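Local atomic coordinates of nitroreductase family protein (Lactobacillus plantarum, PDB entry 4QLX), a protein that acts as an FMN-dependent enone reductase in a pathway that saturates polyunsaturated fatty acids, probably converting 10-oxo-11-octadecenoate to 10-oxooctadecanoate with NADH. Residues Gln74-Phe79 against Asn167-Ile172; Asp85-Ile90 against Gly193-Lys198; Ala70-Ala75 against Pro179-Asp184; Gln56-Val61 against Cys148-Met153. All coordinates share one frame; numbering follows the deposited sequence.

The four contacts lie in or against one antiparallel sheet, and contact 1 holds the flavin and the fatty acid product directly. Strand 165-169 of contact 1 pairs with strand 188-197 of contact 2, with Phe169 O 2.8 Å from Gly193 N. Contact 3 packs against both: Phe72 CZ lies 4.0 Å from Phe169 CZ of contact 1, and Lys73 NZ forms a 2.6 Å salt bridge with Asp85 OD1 of contact 2. On the edge strand 58-63, Val61 CG1 meets Leu181 CD2 of contact 3 at 4.0 Å, while contact 4 packs helix 137-161 against the same strand. The side chain of Val150 lies about 5 Å from the other FMN of the dimer.

Contact 1: residues Gln74-Phe79 against Asn167-Ile172; sequences QAVMKF and NAFSGI. With FMN (flavin mononucleotide), chain C; KTC (10-oxooctadecanoic acid), chain I.
Met77 packs its side chain against Gly171. Its CB rests 3.4 Å from Gly171 O, and CG keeps much the same distance from that oxygen before SD turns onto Gly171 C at 3.6 Å. SD also meets the terminal methyl carbon C of 10-oxooctadecanoic acid, at 3.8 Å. The backbones are joined by one hydrogen bond, Met77 N to Gly171 O, 3.1 Å long with the donor tilted 30° out of the carbonyl plane; Asn80 ND2 grips the same oxygen. Next to this bond in the sequence, Val76 and Ile172 form a single bridge, their CG2 atoms 4.3 Å apart. On the flavin side, Asn167 ND2 sits 3.4 Å from C1' of FMN, while its OD1 is bonded to Gln83 and ND2 weakly to Ser24. An alanine here would probably leave Gln83 NE2 without this acceptor and open a gap beside the flavin. Ser170 N donates to FMN N5 over 3.1 Å, and Gly171 N gives a weaker bond to FMN O4. Because N5 is the hydride-carrying atom of flavins, these backbone donors probably polarise the ring while the turn that supplies them also borders the product's tail.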
loop_
_atom_site.group_PDB
_atom_site.type_symbol
_atom_site.label_atom_id
_atom_site.label_comp_id
_atom_site.label_asym_id
_atom_site.label_seq_id
_atom_site.Cartn_x
_atom_site.Cartn_y
_atom_site.Cartn_z
ATOM N N GLN A 74 -17.910 10.189 -16.272
ATOM C CA GLN A 74 -18.568 11.434 -15.881
ATOM C C GLN A 74 -17.904 12.097 -14.677
ATOM O O GLN A 74 -18.022 13.301 -14.484
ATOM C CB GLN A 74 -20.034 11.183 -15.555
ATOM C CG GLN A 74 -20.874 10.657 -16.701
ATOM C CD GLN A 74 -22.319 10.479 -16.273
ATOM O OE1 GLN A 74 -22.626 10.464 -15.069
ATOM N NE2 GLN A 74 -23.216 10.361 -17.245
ATOM N N ALA A 75 -17.222 11.294 -13.861
ATOM C CA ALA A 75 -16.611 11.774 -12.623
ATOM C C ALA A 75 -15.090 11.570 -12.648
ATOM O O ALA A 75 -14.427 11.652 -11.615
ATOM C CB ALA A 75 -17.231 11.063 -11.416
ATOM N N VAL A 76 -14.552 11.313 -13.838
ATOM C CA VAL A 76 -13.110 11.140 -14.030
ATOM C C VAL A 76 -12.577 12.281 -14.888
ATOM O O VAL A 76 -13.217 12.645 -15.869
ATOM C CB VAL A 76 -12.797 9.780 -14.688
ATOM C CG1 VAL A 76 -11.323 9.680 -15.108
ATOM C CG2 VAL A 76 -13.173 8.632 -13.738
ATOM N N MET A 77 -11.434 12.860 -14.519
ATOM C CA MET A 77 -10.840 13.933 -15.320
ATOM C C MET A 77 -10.440 13.397 -16.694
ATOM O O MET A 77 -10.032 12.242 -16.817
ATOM C CB MET A 77 -9.627 14.551 -14.610
ATOM C CG MET A 77 -9.978 15.272 -13.313
ATOM S SD MET A 77 -8.540 15.772 -12.346
ATOM C CE MET A 77 -7.804 16.965 -13.464
ATOM N N LYS A 78 -10.563 14.233 -17.723
ATOM C CA LYS A 78 -10.335 13.781 -19.099
ATOM C C LYS A 78 -8.894 13.331 -19.329
ATOM O O LYS A 78 -8.635 12.468 -20.166
ATOM C CB LYS A 78 -10.733 14.876 -20.103
ATOM C CG LYS A 78 -10.037 16.234 -19.941
ATOM C CD LYS A 78 -9.727 16.817 -21.327
ATOM C CE LYS A 78 -9.500 18.318 -21.312
ATOM N NZ LYS A 78 -10.775 19.058 -21.090
ATOM N N PHE A 79 -7.963 13.888 -18.561
ATOM C CA PHE A 79 -6.573 13.443 -18.592
ATOM C C PHE A 79 -6.465 11.918 -18.436
ATOM O O PHE A 79 -5.568 11.292 -18.996
ATOM C CB PHE A 79 -5.771 14.152 -17.492
ATOM C CG PHE A 79 -4.286 13.878 -17.533
ATOM C CD1 PHE A 79 -3.753 12.751 -16.922
ATOM C CD2 PHE A 79 -3.426 14.757 -18.173
ATOM C CE1 PHE A 79 -2.383 12.501 -16.967
ATOM C CE2 PHE A 79 -2.066 14.523 -18.210
ATOM C CZ PHE A 79 -1.538 13.394 -17.605
ATOM N N ASN A 167 -2.488 1.064 -13.407
ATOM C CA ASN A 167 -2.239 2.441 -13.030
ATOM C C ASN A 167 -3.190 2.826 -11.919
ATOM O O ASN A 167 -4.397 2.585 -12.022
ATOM C CB ASN A 167 -2.413 3.383 -14.232
ATOM C CG ASN A 167 -2.440 4.854 -13.827
ATOM O OD1 ASN A 167 -3.420 5.560 -14.063
ATOM N ND2 ASN A 167 -1.361 5.316 -13.205
ATOM N N ALA A 168 -2.646 3.403 -10.849
ATOM C CA ALA A 168 -3.466 3.983 -9.792
ATOM C C ALA A 168 -3.700 5.433 -10.153
ATOM O O ALA A 168 -2.816 6.079 -10.728
ATOM C CB ALA A 168 -2.790 3.845 -8.414
ATOM N N PHE A 169 -4.905 5.944 -9.895
ATOM C CA PHE A 169 -5.195 7.337 -10.242
ATOM C C PHE A 169 -6.275 7.956 -9.363
ATOM O O PHE A 169 -7.273 7.312 -9.048
ATOM C CB PHE A 169 -5.591 7.465 -11.724
ATOM C CG PHE A 169 -6.915 6.838 -12.065
ATOM C CD1 PHE A 169 -6.980 5.508 -12.456
ATOM C CD2 PHE A 169 -8.086 7.579 -12.010
ATOM C CE1 PHE A 169 -8.186 4.924 -12.779
ATOM C CE2 PHE A 169 -9.302 7.002 -12.325
ATOM C CZ PHE A 169 -9.352 5.663 -12.712
ATOM N N SER A 170 -6.064 9.208 -8.966
ATOM C CA SER A 170 -7.053 9.937 -8.187
ATOM C C SER A 170 -7.434 11.241 -8.874
ATOM O O SER A 170 -8.035 12.117 -8.253
ATOM C CB SER A 170 -6.529 10.216 -6.776
ATOM O OG SER A 170 -5.406 11.085 -6.828
ATOM N N GLY A 171 -7.102 11.353 -10.164
ATOM C CA GLY A 171 -7.494 12.512 -10.952
ATOM C C GLY A 171 -8.967 12.397 -11.280
ATOM O O GLY A 171 -9.338 11.974 -12.381
ATOM N N ILE A 172 -9.811 12.734 -10.306
ATOM C CA ILE A 172 -11.247 12.535 -10.436
ATOM C C ILE A 172 -12.034 13.733 -9.945
ATOM O O ILE A 172 -11.483 14.647 -9.353
ATOM C CB ILE A 172 -11.710 11.290 -9.659
ATOM C CG1 ILE A 172 -11.382 11.442 -8.167
ATOM C CG2 ILE A 172 -11.053 10.040 -10.227
ATOM C CD1 ILE A 172 -11.928 10.311 -7.283
HETATM N N1 FMN C . -1.417 8.757 -13.010
HETATM C C2 FMN C . -2.218 9.366 -13.954
HETATM O O2 FMN C . -1.936 9.297 -15.143
HETATM N N3 FMN C . -3.342 10.058 -13.589
HETATM C C4 FMN C . -3.677 10.142 -12.258
HETATM O O4 FMN C . -4.673 10.767 -11.918
HETATM C C4A FMN C . -2.873 9.546 -11.301
HETATM N N5 FMN C . -3.219 9.645 -9.978
HETATM C C5A FMN C . -2.457 9.040 -9.008
HETATM C C6 FMN C . -2.871 9.171 -7.695
HETATM C C7 FMN C . -2.138 8.574 -6.685
HETATM C C7M FMN C . -2.577 8.696 -5.261
HETATM C C8 FMN C . -0.997 7.859 -7.001
HETATM C C8M FMN C . -0.249 7.228 -5.873
HETATM C C9 FMN C . -0.579 7.726 -8.330
HETATM C C9A FMN C . -1.317 8.326 -9.352
HETATM N N10 FMN C . -0.953 8.243 -10.704
HETATM C C10 FMN C . -1.740 8.848 -11.668
HETATM C "C1'" FMN C . 0.275 7.494 -11.161
HETATM C "C2'" FMN C . 1.538 8.303 -10.790
HETATM O "O2'" FMN C . 1.706 9.403 -11.659
HETATM C "C3'" FMN C . 2.801 7.445 -10.802
HETATM O "O3'" FMN C . 2.703 6.506 -9.744
HETATM C "C4'" FMN C . 4.104 8.232 -10.594
HETATM O "O4'" FMN C . 4.358 9.150 -11.637
HETATM C "C5'" FMN C . 5.286 7.272 -10.477
HETATM O "O5'" FMN C . 5.403 6.465 -11.628
HETATM P P FMN C . 5.317 4.858 -11.502
HETATM O O1P FMN C . 5.432 4.308 -12.908
HETATM O O2P FMN C . 3.990 4.461 -10.878
HETATM O O3P FMN C . 6.447 4.326 -10.650
HETATM O O1 KTC I . 3.097 9.898 -21.664
HETATM C C17 KTC I . 3.064 9.429 -20.528
HETATM O O KTC I . 3.449 8.168 -20.313
HETATM C C16 KTC I . 2.600 10.272 -19.365
HETATM C C15 KTC I . 3.714 10.339 -18.332
HETATM C C14 KTC I . 3.141 10.287 -16.923
HETATM C C13 KTC I . 2.280 11.506 -16.631
HETATM C C12 KTC I . 1.807 11.510 -15.187
HETATM C C11 KTC I . 1.318 12.897 -14.794
HETATM C C10 KTC I . 0.828 12.921 -13.344
HETATM C C9 KTC I . -0.502 12.202 -13.202
HETATM C C8 KTC I . -0.801 12.076 -11.731
HETATM O O2 KTC I . -0.085 11.387 -11.009
HETATM C C7 KTC I . -1.980 12.821 -11.155
HETATM C C6 KTC I . -2.048 12.544 -9.660
HETATM C C5 KTC I . -3.479 12.690 -9.171
HETATM C C4 KTC I . -3.703 14.086 -8.611
HETATM C C3 KTC I . -5.177 14.421 -8.742
HETATM C C2 KTC I . -5.691 15.123 -7.498
HETATM C C1 KTC I . -6.861 16.045 -7.843
HETATM C C KTC I . -7.962 15.345 -8.618
#

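Contact 2: residues Asp85-Ile90 against Gly193-Lys198; sequences DSASAI and GIAIGK
Ile196 O receives two successive amides, Ala89 N at 3.3 Å and, by a weak bond, Ser88 N at 2.9 Å. In return Ile196 N donates to Ala89 O over 2.9 Å. This is the tight part of the contact. One residue further on, Ile90 CA comes 3.3 Å from Ile194 O in a CA-H...O approach, and Ile90 CG2 leans on the same carbonyl. On the face of Ile90 and Ala195, Ala87 CB touches Ala195 CB at 4.0 Å, and CG1 of Ile90 lies beside that same methyl. Phe169, Phe72 and Val84 pack round Ile90, which belongs to the buried interior. The other end is looser and wetter. Ser88 OG, anti to its carbonyl carbon (chi1 -58°), accepts a bond from a water at 2.8 Å and is also bonded to Val32 O. The water in turn accepts from Lys198 N at 2.9 Å, so it bridges the two segments, and the lysine's amino end leads away. Ser88 and Ala89 facing Ile196 together make a classic beta bulge, placed where strand 89-96 starts after helix 81-86 and joins strand 188-197 as the inner antiparallel pair of the nitroreductase sheet.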
loop_
_atom_site.group_PDB
_atom_site.type_symbol
_atom_site.label_atom_id
_atom_site.label_comp_id
_atom_site.label_asym_id
_atom_site.label_seq_id
_atom_site.Cartn_x
_atom_site.Cartn_y
_atom_site.Cartn_z
ATOM N N ASP A 85 -10.715 4.143 -20.917
ATOM C CA ASP A 85 -11.108 3.561 -22.202
ATOM C C ASP A 85 -10.397 2.245 -22.515
ATOM O O ASP A 85 -11.042 1.284 -22.919
ATOM C CB ASP A 85 -10.857 4.550 -23.348
ATOM C CG ASP A 85 -11.804 5.726 -23.318
ATOM O OD1 ASP A 85 -12.863 5.632 -22.658
ATOM O OD2 ASP A 85 -11.497 6.751 -23.963
ATOM N N SER A 86 -9.080 2.181 -22.338
ATOM C CA SER A 86 -8.352 0.990 -22.799
ATOM C C SER A 86 -8.272 -0.144 -21.777
ATOM O O SER A 86 -8.004 -1.286 -22.148
ATOM C CB SER A 86 -6.930 1.360 -23.250
ATOM O OG SER A 86 -6.169 1.929 -22.199
ATOM N N ALA A 87 -8.490 0.154 -20.496
ATOM C CA ALA A 87 -8.337 -0.876 -19.468
ATOM C C ALA A 87 -9.339 -2.015 -19.624
ATOM O O ALA A 87 -10.481 -1.802 -20.041
ATOM C CB ALA A 87 -8.465 -0.269 -18.079
ATOM N N SER A 88 -8.900 -3.229 -19.296
ATOM C CA SER A 88 -9.808 -4.369 -19.227
ATOM C C SER A 88 -10.861 -4.106 -18.151
ATOM O O SER A 88 -12.046 -4.353 -18.351
ATOM C CB SER A 88 -9.059 -5.667 -18.919
ATOM O OG SER A 88 -8.056 -5.943 -19.886
ATOM N N ALA A 89 -10.420 -3.604 -17.003
ATOM C CA ALA A 89 -11.340 -3.232 -15.934
ATOM C C ALA A 89 -10.723 -2.146 -15.071
ATOM O O ALA A 89 -9.504 -2.074 -14.932
ATOM C CB ALA A 89 -11.698 -4.439 -15.091
ATOM N N ILE A 90 -11.569 -1.284 -14.521
ATOM C CA ILE A 90 -11.120 -0.338 -13.517
ATOM C C ILE A 90 -11.742 -0.779 -12.193
ATOM O O ILE A 90 -12.924 -1.111 -12.137
ATOM C CB ILE A 90 -11.511 1.111 -13.846
ATOM C CG1 ILE A 90 -10.952 1.515 -15.218
ATOM C CG2 ILE A 90 -11.021 2.073 -12.764
ATOM C CD1 ILE A 90 -11.929 1.265 -16.369
ATOM N N GLY A 193 -8.868 5.185 -8.260
ATOM C CA GLY A 193 -9.171 4.128 -9.207
ATOM C C GLY A 193 -7.926 3.309 -9.495
ATOM O O GLY A 193 -6.802 3.819 -9.438
ATOM N N ILE A 194 -8.119 2.028 -9.771
ATOM C CA ILE A 194 -7.035 1.169 -10.237
ATOM C C ILE A 194 -7.413 0.653 -11.622
ATOM O O ILE A 194 -8.307 -0.185 -11.747
ATOM C CB ILE A 194 -6.775 -0.034 -9.305
ATOM C CG1 ILE A 194 -6.520 0.398 -7.847
ATOM C CG2 ILE A 194 -5.631 -0.892 -9.824
ATOM C CD1 ILE A 194 -5.327 1.301 -7.639
ATOM N N ALA A 195 -6.753 1.155 -12.665
ATOM C CA ALA A 195 -6.986 0.632 -14.007
ATOM C C ALA A 195 -6.109 -0.583 -14.218
ATOM O O ALA A 195 -4.932 -0.537 -13.913
ATOM C CB ALA A 195 -6.696 1.705 -15.076
ATOM N N ILE A 196 -6.675 -1.663 -14.752
ATOM C CA ILE A 196 -5.939 -2.916 -14.937
ATOM C C ILE A 196 -6.090 -3.460 -16.366
ATOM O O ILE A 196 -7.174 -3.387 -16.953
ATOM C CB ILE A 196 -6.432 -4.009 -13.943
ATOM C CG1 ILE A 196 -6.382 -3.510 -12.490
ATOM C CG2 ILE A 196 -5.656 -5.308 -14.106
ATOM C CD1 ILE A 196 -6.825 -4.586 -11.451
ATOM N N GLY A 197 -5.010 -4.005 -16.922
ATOM C CA GLY A 197 -5.079 -4.724 -18.186
ATOM C C GLY A 197 -3.715 -5.222 -18.619
ATOM O O GLY A 197 -2.764 -5.158 -17.842
ATOM N N LYS A 198 -3.619 -5.731 -19.846
ATOM C CA LYS A 198 -2.332 -6.084 -20.452
ATOM C C LYS A 198 -1.704 -4.857 -21.066
ATOM O O LYS A 198 -2.377 -4.109 -21.766
ATOM C CB LYS A 198 -2.479 -7.148 -21.551
ATOM C CG LYS A 198 -2.490 -8.591 -21.091
ATOM C CD LYS A 198 -1.091 -9.072 -20.735
ATOM C CE LYS A 198 -0.149 -8.981 -21.925
ATOM N NZ LYS A 198 1.196 -9.540 -21.585
HETATM O O HOH W 1 -5.924 -4.738 -21.307
#

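Contact 3: residues Ala70-Ala75 against Pro179-Asp184; sequences AKFKQA and PTLGLD
Thr180 stands in the last turn of helix 177-181, which ends in a Schellman motif at Gly182, and presses against Lys71 and Ala75 at the end of helix 66-72 and just beyond. Its OG1, anti to the carbonyl carbon (chi1 -65°), is bonded to Lys176 O, just ahead of its helix, and lies 3.6 Å from Ala75 CB. The methyl CG2 meets Lys71 O at 3.1 Å, a close approach. The Lys71 chain bends at chi2 and passes Thr180 O, with CE 3.5 Å from that oxygen. Towards solvent, a water donates to Gln74 OE1 at 2.7 Å and to Thr180 OG1 at 3.0 Å, so the two polar ends are linked through it. On the inner side Phe72 and Leu181 run side by side in the same direction, Leu181 CD2 meeting the ring edge at CD1, 3.9 Å away. Both reach Phe92. The ends of two short helices thus pack together against strands 58-63 and 89-96, part of the alpha+beta fold of the nitroreductase family.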
loop_
_atom_site.group_PDB
_atom_site.type_symbol
_atom_site.label_atom_id
_atom_site.label_comp_id
_atom_site.label_asym_id
_atom_site.label_seq_id
_atom_site.Cartn_x
_atom_site.Cartn_y
_atom_site.Cartn_z
ATOM N N ALA A 70 -18.651 4.716 -19.600
ATOM C CA ALA A 70 -19.200 6.006 -20.004
ATOM C C ALA A 70 -19.808 6.721 -18.807
ATOM O O ALA A 70 -19.686 7.941 -18.662
ATOM C CB ALA A 70 -20.242 5.824 -21.119
ATOM N N LYS A 71 -20.459 5.948 -17.943
ATOM C CA LYS A 71 -21.032 6.485 -16.720
ATOM C C LYS A 71 -19.936 6.886 -15.728
ATOM O O LYS A 71 -20.010 7.930 -15.086
ATOM C CB LYS A 71 -21.974 5.459 -16.088
ATOM C CG LYS A 71 -22.432 5.808 -14.693
ATOM C CD LYS A 71 -23.292 7.064 -14.677
ATOM C CE LYS A 71 -24.244 7.037 -13.491
ATOM N NZ LYS A 71 -24.938 8.336 -13.289
ATOM N N PHE A 72 -18.930 6.029 -15.602
ATOM C CA PHE A 72 -17.794 6.271 -14.719
ATOM C C PHE A 72 -17.055 7.545 -15.131
ATOM O O PHE A 72 -16.785 8.414 -14.302
ATOM C CB PHE A 72 -16.873 5.051 -14.758
ATOM C CG PHE A 72 -15.630 5.173 -13.935
ATOM C CD1 PHE A 72 -15.694 5.342 -12.559
ATOM C CD2 PHE A 72 -14.385 5.043 -14.525
ATOM C CE1 PHE A 72 -14.533 5.422 -11.794
ATOM C CE2 PHE A 72 -13.221 5.128 -13.759
ATOM C CZ PHE A 72 -13.303 5.311 -12.396
ATOM N N LYS A 73 -16.756 7.666 -16.420
ATOM C CA LYS A 73 -15.999 8.814 -16.923
ATOM C C LYS A 73 -16.621 10.169 -16.595
ATOM O O LYS A 73 -15.929 11.183 -16.611
ATOM C CB LYS A 73 -15.807 8.701 -18.429
ATOM C CG LYS A 73 -14.801 7.649 -18.796
ATOM C CD LYS A 73 -14.219 7.876 -20.166
ATOM C CE LYS A 73 -15.238 7.683 -21.258
ATOM N NZ LYS A 73 -14.542 7.582 -22.566
ATOM N N GLN A 74 -17.910 10.189 -16.272
ATOM C CA GLN A 74 -18.568 11.434 -15.881
ATOM C C GLN A 74 -17.904 12.097 -14.677
ATOM O O GLN A 74 -18.022 13.301 -14.484
ATOM C CB GLN A 74 -20.034 11.183 -15.555
ATOM C CG GLN A 74 -20.874 10.657 -16.701
ATOM C CD GLN A 74 -22.319 10.479 -16.273
ATOM O OE1 GLN A 74 -22.626 10.464 -15.069
ATOM N NE2 GLN A 74 -23.216 10.361 -17.245
ATOM N N ALA A 75 -17.222 11.294 -13.861
ATOM C CA ALA A 75 -16.611 11.774 -12.623
ATOM C C ALA A 75 -15.090 11.570 -12.648
ATOM O O ALA A 75 -14.427 11.652 -11.615
ATOM C CB ALA A 75 -17.231 11.063 -11.416
ATOM N N PRO A 179 -21.761 9.664 -5.983
ATOM C CA PRO A 179 -23.100 9.484 -6.553
ATOM C C PRO A 179 -23.065 8.834 -7.931
ATOM O O PRO A 179 -23.941 8.023 -8.237
ATOM C CB PRO A 179 -23.643 10.913 -6.629
ATOM C CG PRO A 179 -22.865 11.669 -5.605
ATOM C CD PRO A 179 -21.492 11.081 -5.676
ATOM N N THR A 180 -22.056 9.168 -8.733
ATOM C CA THR A 180 -21.842 8.530 -10.034
ATOM C C THR A 180 -21.753 7.011 -9.912
ATOM O O THR A 180 -22.217 6.287 -10.783
ATOM C CB THR A 180 -20.553 9.063 -10.718
ATOM O OG1 THR A 180 -20.716 10.451 -11.032
ATOM C CG2 THR A 180 -20.244 8.295 -12.002
ATOM N N LEU A 181 -21.173 6.524 -8.817
ATOM C CA LEU A 181 -21.048 5.083 -8.608
ATOM C C LEU A 181 -22.309 4.489 -7.966
ATOM O O LEU A 181 -22.430 3.273 -7.821
ATOM C CB LEU A 181 -19.821 4.773 -7.742
ATOM C CG LEU A 181 -18.446 5.168 -8.295
ATOM C CD1 LEU A 181 -17.349 4.868 -7.285
ATOM C CD2 LEU A 181 -18.155 4.470 -9.609
ATOM N N GLY A 182 -23.247 5.353 -7.590
ATOM C CA GLY A 182 -24.486 4.906 -6.974
ATOM C C GLY A 182 -24.283 4.478 -5.530
ATOM O O GLY A 182 -25.085 3.731 -4.980
ATOM N N LEU A 183 -23.213 4.970 -4.915
ATOM C CA LEU A 183 -22.875 4.626 -3.538
ATOM C C LEU A 183 -23.462 5.635 -2.558
ATOM O O LEU A 183 -23.674 6.784 -2.920
ATOM C CB LEU A 183 -21.355 4.557 -3.365
ATOM C CG LEU A 183 -20.605 3.426 -4.079
ATOM C CD1 LEU A 183 -19.097 3.601 -3.877
ATOM C CD2 LEU A 183 -21.065 2.061 -3.581
ATOM N N ASP A 184 -23.709 5.190 -1.328
ATOM C CA ASP A 184 -24.238 6.023 -0.248
ATOM C C ASP A 184 -23.278 7.152 0.097
ATOM O O ASP A 184 -22.201 6.916 0.642
ATOM C CB ASP A 184 -24.504 5.153 0.980
ATOM C CG ASP A 184 -25.252 5.885 2.103
ATOM O OD1 ASP A 184 -25.487 7.111 2.022
ATOM O OD2 ASP A 184 -25.597 5.201 3.093
HETATM O O HOH W 2 -22.566 11.966 -12.855
#

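Contact 4: residues Gln56-Val61 against Cys148-Met153; sequences QSWHFV and CSVVGM
Val151 places CB over one face of the Trp58 indole, a CH-pi contact 3.9 Å from the centroid of the six-membered ring and 25° off its normal. On the opposite face Gln56 C lies over the ring's centre, sandwiching the indole. A chi1 of 41° puts Trp58 CG between the backbone N and the carbonyl carbon. Phe60 meets Val151 tip to tip, Val151 CG2 lying in the plane of the Phe60 ring at its edge, 3.8 Å from Phe60 CZ. Cys148 SG fits beside the backbone, 3.9 Å from Trp58 CA and 3.8 Å from Ser57 O. Strand 58-61 and helix 148-153 thus pack as the sheet and long helix of the nitroreductase fold, axes 9.1 Å apart at 51°. An alanine at Trp58 would probably open a gap between Val151 and Gln56. Ala47 and Ser51, an FMN-binding residue, flank the indole, and Ala46 backs Val151. Ser57 N is bonded to Asp147 OD2 of helix 137-161, which also meets the second subunit, Val150 touching Met153 of that chain.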
loop_
_atom_site.group_PDB
_atom_site.type_symbol
_atom_site.label_atom_id
_atom_site.label_comp_id
_atom_site.label_asym_id
_atom_site.label_seq_id
_atom_site.Cartn_x
_atom_site.Cartn_y
_atom_site.Cartn_z
ATOM N N GLN A 56 -11.149 -3.253 7.750
ATOM C CA GLN A 56 -11.171 -3.500 6.308
ATOM C C GLN A 56 -12.044 -2.465 5.593
ATOM O O GLN A 56 -12.981 -2.816 4.869
ATOM C CB GLN A 56 -11.677 -4.918 6.036
ATOM C CG GLN A 56 -10.773 -6.026 6.553
ATOM C CD GLN A 56 -11.517 -7.352 6.694
ATOM O OE1 GLN A 56 -11.882 -7.978 5.696
ATOM N NE2 GLN A 56 -11.761 -7.775 7.940
ATOM N N SER A 57 -11.743 -1.192 5.837
ATOM C CA SER A 57 -12.677 -0.105 5.573
ATOM C C SER A 57 -12.666 0.320 4.101
ATOM O O SER A 57 -12.672 1.517 3.777
ATOM C CB SER A 57 -12.357 1.093 6.483
ATOM O OG SER A 57 -12.424 0.734 7.876
ATOM N N TRP A 58 -12.665 -0.674 3.219
ATOM C CA TRP A 58 -12.596 -0.423 1.776
ATOM C C TRP A 58 -13.839 -0.939 1.074
ATOM O O TRP A 58 -14.508 -1.839 1.572
ATOM C CB TRP A 58 -11.356 -1.078 1.164
ATOM C CG TRP A 58 -11.039 -2.461 1.700
ATOM C CD1 TRP A 58 -11.786 -3.597 1.537
ATOM C CD2 TRP A 58 -9.885 -2.848 2.452
ATOM N NE1 TRP A 58 -11.168 -4.659 2.140
ATOM C CE2 TRP A 58 -9.993 -4.229 2.708
ATOM C CE3 TRP A 58 -8.759 -2.163 2.928
ATOM C CZ2 TRP A 58 -9.034 -4.943 3.433
ATOM C CZ3 TRP A 58 -7.798 -2.870 3.648
ATOM C CH2 TRP A 58 -7.945 -4.250 3.889
ATOM N N HIS A 59 -14.145 -0.355 -0.078
ATOM C CA HIS A 59 -15.246 -0.826 -0.903
ATOM C C HIS A 59 -14.838 -0.715 -2.360
ATOM O O HIS A 59 -14.293 0.302 -2.781
ATOM C CB HIS A 59 -16.520 -0.023 -0.646
ATOM C CG HIS A 59 -17.730 -0.594 -1.318
ATOM N ND1 HIS A 59 -18.527 -1.549 -0.725
ATOM C CD2 HIS A 59 -18.253 -0.377 -2.550
ATOM C CE1 HIS A 59 -19.501 -1.886 -1.554
ATOM N NE2 HIS A 59 -19.359 -1.189 -2.671
ATOM N N PHE A 60 -15.102 -1.765 -3.121
ATOM C CA PHE A 60 -14.645 -1.861 -4.499
ATOM C C PHE A 60 -15.793 -1.712 -5.501
ATOM O O PHE A 60 -16.837 -2.339 -5.353
ATOM C CB PHE A 60 -13.937 -3.195 -4.701
ATOM C CG PHE A 60 -12.841 -3.458 -3.692
ATOM C CD1 PHE A 60 -11.598 -2.864 -3.833
ATOM C CD2 PHE A 60 -13.061 -4.281 -2.599
ATOM C CE1 PHE A 60 -10.591 -3.092 -2.915
ATOM C CE2 PHE A 60 -12.065 -4.510 -1.685
ATOM C CZ PHE A 60 -10.822 -3.921 -1.848
ATOM N N VAL A 61 -15.614 -0.879 -6.522
ATOM C CA VAL A 61 -16.604 -0.828 -7.588
ATOM C C VAL A 61 -15.923 -1.145 -8.921
ATOM O O VAL A 61 -15.038 -0.416 -9.354
ATOM C CB VAL A 61 -17.300 0.537 -7.665
ATOM C CG1 VAL A 61 -18.311 0.554 -8.819
ATOM C CG2 VAL A 61 -17.974 0.868 -6.354
ATOM N N CYS A 148 -7.784 2.104 2.287
ATOM C CA CYS A 148 -8.020 2.016 0.846
ATOM C C CYS A 148 -6.729 2.116 0.053
ATOM O O CYS A 148 -6.612 1.575 -1.043
ATOM C CB CYS A 148 -8.974 3.112 0.397
ATOM S SG CYS A 148 -10.671 2.809 0.879
ATOM N N SER A 149 -5.768 2.836 0.611
ATOM C CA SER A 149 -4.488 3.028 -0.061
ATOM C C SER A 149 -3.624 1.780 0.070
ATOM O O SER A 149 -2.930 1.411 -0.869
ATOM C CB SER A 149 -3.765 4.260 0.511
ATOM O OG SER A 149 -4.588 5.418 0.420
ATOM N N VAL A 150 -3.652 1.113 1.226
ATOM C CA VAL A 150 -2.805 -0.073 1.342
ATOM C C VAL A 150 -3.386 -1.236 0.548
ATOM O O VAL A 150 -2.624 -2.054 0.018
ATOM C CB VAL A 150 -2.558 -0.518 2.814
ATOM C CG1 VAL A 150 -1.873 0.602 3.608
ATOM C CG2 VAL A 150 -3.855 -0.981 3.505
ATOM N N VAL A 151 -4.715 -1.335 0.454
ATOM C CA VAL A 151 -5.286 -2.406 -0.356
ATOM C C VAL A 151 -5.082 -2.067 -1.843
ATOM O O VAL A 151 -4.869 -2.960 -2.666
ATOM C CB VAL A 151 -6.798 -2.674 -0.025
ATOM C CG1 VAL A 151 -7.709 -1.624 -0.647
ATOM C CG2 VAL A 151 -7.216 -4.054 -0.520
ATOM N N GLY A 152 -5.106 -0.779 -2.182
ATOM C CA GLY A 152 -4.845 -0.360 -3.560
ATOM C C GLY A 152 -3.432 -0.692 -4.004
ATOM O O GLY A 152 -3.190 -1.172 -5.123
ATOM N N MET A 153 -2.484 -0.420 -3.117
ATOM C CA MET A 153 -1.090 -0.782 -3.356
ATOM C C MET A 153 -0.950 -2.291 -3.553
ATOM O O MET A 153 -0.235 -2.733 -4.435
ATOM C CB MET A 153 -0.200 -0.312 -2.192
ATOM C CG MET A 153 1.326 -0.495 -2.452
ATOM S SD MET A 153 1.969 0.478 -3.838
ATOM C CE MET A 153 2.358 -0.802 -5.035
#